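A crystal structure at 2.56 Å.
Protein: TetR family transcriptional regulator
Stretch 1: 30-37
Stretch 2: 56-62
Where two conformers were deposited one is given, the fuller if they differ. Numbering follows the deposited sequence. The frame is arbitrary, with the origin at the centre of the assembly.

Stretch 1 (30-37) DYDSVSIN
Stretch 2, residues 56-62: DKKDCYL

The contact joins the segment that leads into a helix at Ile36 to the first turns of a second helix that begins at Lys57. It buries 340 Å² summed over both sides, most of it on Lys57 (126 Å²) and Tyr31 (115 Å²). Two CA pairs set the register: Tyr31 CA lies 8.3 Å from Tyr61 CA, and Ile36 CA lies 7.9 Å from Lys57 CA.

Lys57 is helical (phi/psi -63/-36), and its CA-to-CB bond points toward the segment. Its chi angles, -172°, 164°, 69° and 176° (t, t, p, t), carry the ammonium group to the segment's backbone, where Lys57 NZ donates a hydrogen bond to Tyr31 O at 2.9 Å. Along the way the chain crosses a face of the Tyr31 ring. Lys57 CE sits 3.9 Å from the centroid of the Tyr31 ring, 26° off its normal, a CH-pi contact; Lys57 NZ lies 4.7 Å from the same centroid at 24°, which qualifies as cation-pi. One lysine thus meets both the carbonyl and the ring of Tyr31. Apolar packing continues at Lys57 CD, with Val34 CG1 3.9 Å from Lys57 CD and Ile36 CD1 4.3 Å from Lys57 CD. The CA-to-CB bond of Val34 (phi/psi -69/127, chi1 168°, t) points toward the helix, whereas that of Ile36 (-66/-38, chi1 -58° and chi2 -60°, both m) runs sideways, though the end of the side chain comes nearer.

Tyr31 has phi/psi -45/-47 and a CA-to-CB bond toward the helix; chi1 is -175° (t) and chi2 86°. The CA-to-CB bond of Tyr61, at -64/-42 with chi1 -177° (t) and chi2 77°, also points toward the other stretch. The edge of Tyr31 meets the face of Tyr61: the centroids are 5.4 Å apart and the planes stand at 80°, with Tyr31 CD1 over the Tyr61 face. Tyr31 CE1 also packs on Tyr61 CB at 3.7 Å. At the ring's far end Tyr31 OH comes within 3.1 Å of Lys58 N, but the angle is too poor for a hydrogen bond.

Each partner is braced locally. In the segment, Ser33 N donates to Asp30 O at 2.8 Å, closing a turn around Tyr31. At the helix start, Asp56 (phi/psi -154/180, chi1 54°, p) is the N-cap, Asp56 OD1 accepting from Asp59 N at 3.0 Å, while Tyr61 N bonds to Lys57 O at 3.0 Å. Lys58 starts sideways but its end leads away from the segment, with chi angles 179°, -171°, 90° and -76°, placing Lys58 NZ 3.0 Å from Asp56 OD2 and 3.0 Å from Asp59 OD1 in two salt bridges.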

# COMPACT_ATOMS: atom_id res chain seq x y z
N ASP A 30 -7.57 1.77 14.59
CA ASP A 30 -6.54 0.76 14.91
C ASP A 30 -7.23 -0.58 15.12
O ASP A 30 -8.39 -0.61 15.54
CB ASP A 30 -5.77 1.19 16.18
CG ASP A 30 -4.84 0.11 16.75
OD1 ASP A 30 -3.88 -0.27 16.06
OD2 ASP A 30 -5.10 -0.34 17.89
N TYR A 31 -6.53 -1.71 14.85
CA TYR A 31 -7.09 -3.06 15.01
C TYR A 31 -7.87 -3.26 16.34
O TYR A 31 -8.98 -3.79 16.31
CB TYR A 31 -6.00 -4.14 14.84
CG TYR A 31 -6.55 -5.55 14.87
CD1 TYR A 31 -7.05 -6.15 13.72
CD2 TYR A 31 -6.63 -6.26 16.06
CE1 TYR A 31 -7.61 -7.42 13.75
CE2 TYR A 31 -7.19 -7.54 16.11
CZ TYR A 31 -7.69 -8.11 14.95
OH TYR A 31 -8.21 -9.37 14.99
N ASP A 32 -7.29 -2.83 17.48
CA ASP A 32 -7.91 -2.98 18.80
C ASP A 32 -9.11 -2.03 19.00
O ASP A 32 -9.98 -2.31 19.83
CB ASP A 32 -6.87 -2.77 19.91
N SER A 33 -9.17 -0.93 18.22
CA SER A 33 -10.26 0.06 18.31
C SER A 33 -11.41 -0.23 17.30
O SER A 33 -12.40 0.51 17.28
CB SER A 33 -9.70 1.47 18.10
OG SER A 33 -10.70 2.46 18.30
N VAL A 34 -11.28 -1.31 16.49
CA VAL A 34 -12.30 -1.71 15.51
C VAL A 34 -13.55 -2.23 16.23
O VAL A 34 -13.45 -3.11 17.10
CB VAL A 34 -11.74 -2.73 14.48
CG1 VAL A 34 -12.86 -3.36 13.65
CG2 VAL A 34 -10.70 -2.07 13.57
N SER A 35 -14.73 -1.66 15.89
CA SER A 35 -16.01 -2.03 16.50
C SER A 35 -16.88 -2.86 15.55
O SER A 35 -17.26 -2.38 14.48
CB SER A 35 -16.77 -0.79 16.96
OG SER A 35 -18.06 -1.11 17.46
N ILE A 36 -17.20 -4.10 15.96
CA ILE A 36 -18.06 -5.03 15.19
C ILE A 36 -19.50 -4.48 15.09
O ILE A 36 -20.12 -4.59 14.03
CB ILE A 36 -18.00 -6.47 15.80
CG1 ILE A 36 -16.54 -7.03 15.84
CG2 ILE A 36 -18.97 -7.43 15.09
CD1 ILE A 36 -15.82 -7.15 14.49
N ASN A 37 -20.01 -3.88 16.18
CA ASN A 37 -21.35 -3.29 16.20
C ASN A 37 -21.46 -2.07 15.29
O ASN A 37 -22.52 -1.85 14.69
CB ASN A 37 -21.78 -2.94 17.63
CG ASN A 37 -22.08 -4.15 18.49
OD1 ASN A 37 -22.52 -5.21 18.00
ND2 ASN A 37 -21.93 -4.00 19.78
N ASP A 56 -14.09 -14.62 13.18
CA ASP A 56 -13.67 -13.61 14.15
C ASP A 56 -13.12 -12.36 13.44
O ASP A 56 -13.08 -12.32 12.21
CB ASP A 56 -12.63 -14.19 15.15
CG ASP A 56 -11.40 -14.85 14.50
OD1 ASP A 56 -11.18 -14.64 13.29
OD2 ASP A 56 -10.66 -15.55 15.22
N LYS A 57 -12.69 -11.34 14.21
CA LYS A 57 -12.13 -10.09 13.67
C LYS A 57 -10.82 -10.37 12.90
O LYS A 57 -10.58 -9.76 11.86
CB LYS A 57 -11.90 -9.07 14.80
CG LYS A 57 -11.50 -7.67 14.32
CD LYS A 57 -11.67 -6.60 15.41
CE LYS A 57 -10.67 -6.74 16.55
NZ LYS A 57 -10.82 -5.64 17.53
N LYS A 58 -10.00 -11.34 13.40
CA LYS A 58 -8.73 -11.78 12.80
C LYS A 58 -8.91 -12.22 11.34
O LYS A 58 -8.17 -11.75 10.47
CB LYS A 58 -8.11 -12.92 13.64
CG LYS A 58 -6.79 -13.46 13.10
CD LYS A 58 -6.33 -14.72 13.84
CE LYS A 58 -6.84 -16.00 13.21
NZ LYS A 58 -8.28 -16.25 13.52
N ASP A 59 -9.90 -13.12 11.08
CA ASP A 59 -10.19 -13.63 9.73
C ASP A 59 -10.60 -12.51 8.78
O ASP A 59 -10.20 -12.52 7.61
CB ASP A 59 -11.27 -14.72 9.78
CG ASP A 59 -10.81 -16.03 10.40
OD1 ASP A 59 -9.64 -16.10 10.87
OD2 ASP A 59 -11.60 -17.00 10.41
N CYS A 60 -11.36 -11.52 9.29
CA CYS A 60 -11.79 -10.36 8.50
C CYS A 60 -10.60 -9.48 8.12
O CYS A 60 -10.49 -9.06 6.97
CB CYS A 60 -12.87 -9.57 9.25
SG CYS A 60 -13.63 -8.26 8.27
N TYR A 61 -9.68 -9.24 9.08
CA TYR A 61 -8.47 -8.45 8.85
C TYR A 61 -7.54 -9.12 7.83
O TYR A 61 -6.98 -8.43 6.97
CB TYR A 61 -7.73 -8.20 10.17
CG TYR A 61 -6.51 -7.31 10.01
CD1 TYR A 61 -6.64 -5.94 9.85
CD2 TYR A 61 -5.23 -7.86 10.01
CE1 TYR A 61 -5.52 -5.12 9.68
CE2 TYR A 61 -4.10 -7.05 9.85
CZ TYR A 61 -4.26 -5.68 9.69
OH TYR A 61 -3.16 -4.87 9.53
N LEU A 62 -7.38 -10.45 7.92
CA LEU A 62 -6.55 -11.23 6.99
C LEU A 62 -7.10 -11.14 5.57
O LEU A 62 -6.32 -11.03 4.62
CB LEU A 62 -6.47 -12.70 7.43
CG LEU A 62 -5.20 -13.12 8.16
CD1 LEU A 62 -5.17 -12.57 9.58
CD2 LEU A 62 -5.09 -14.63 8.21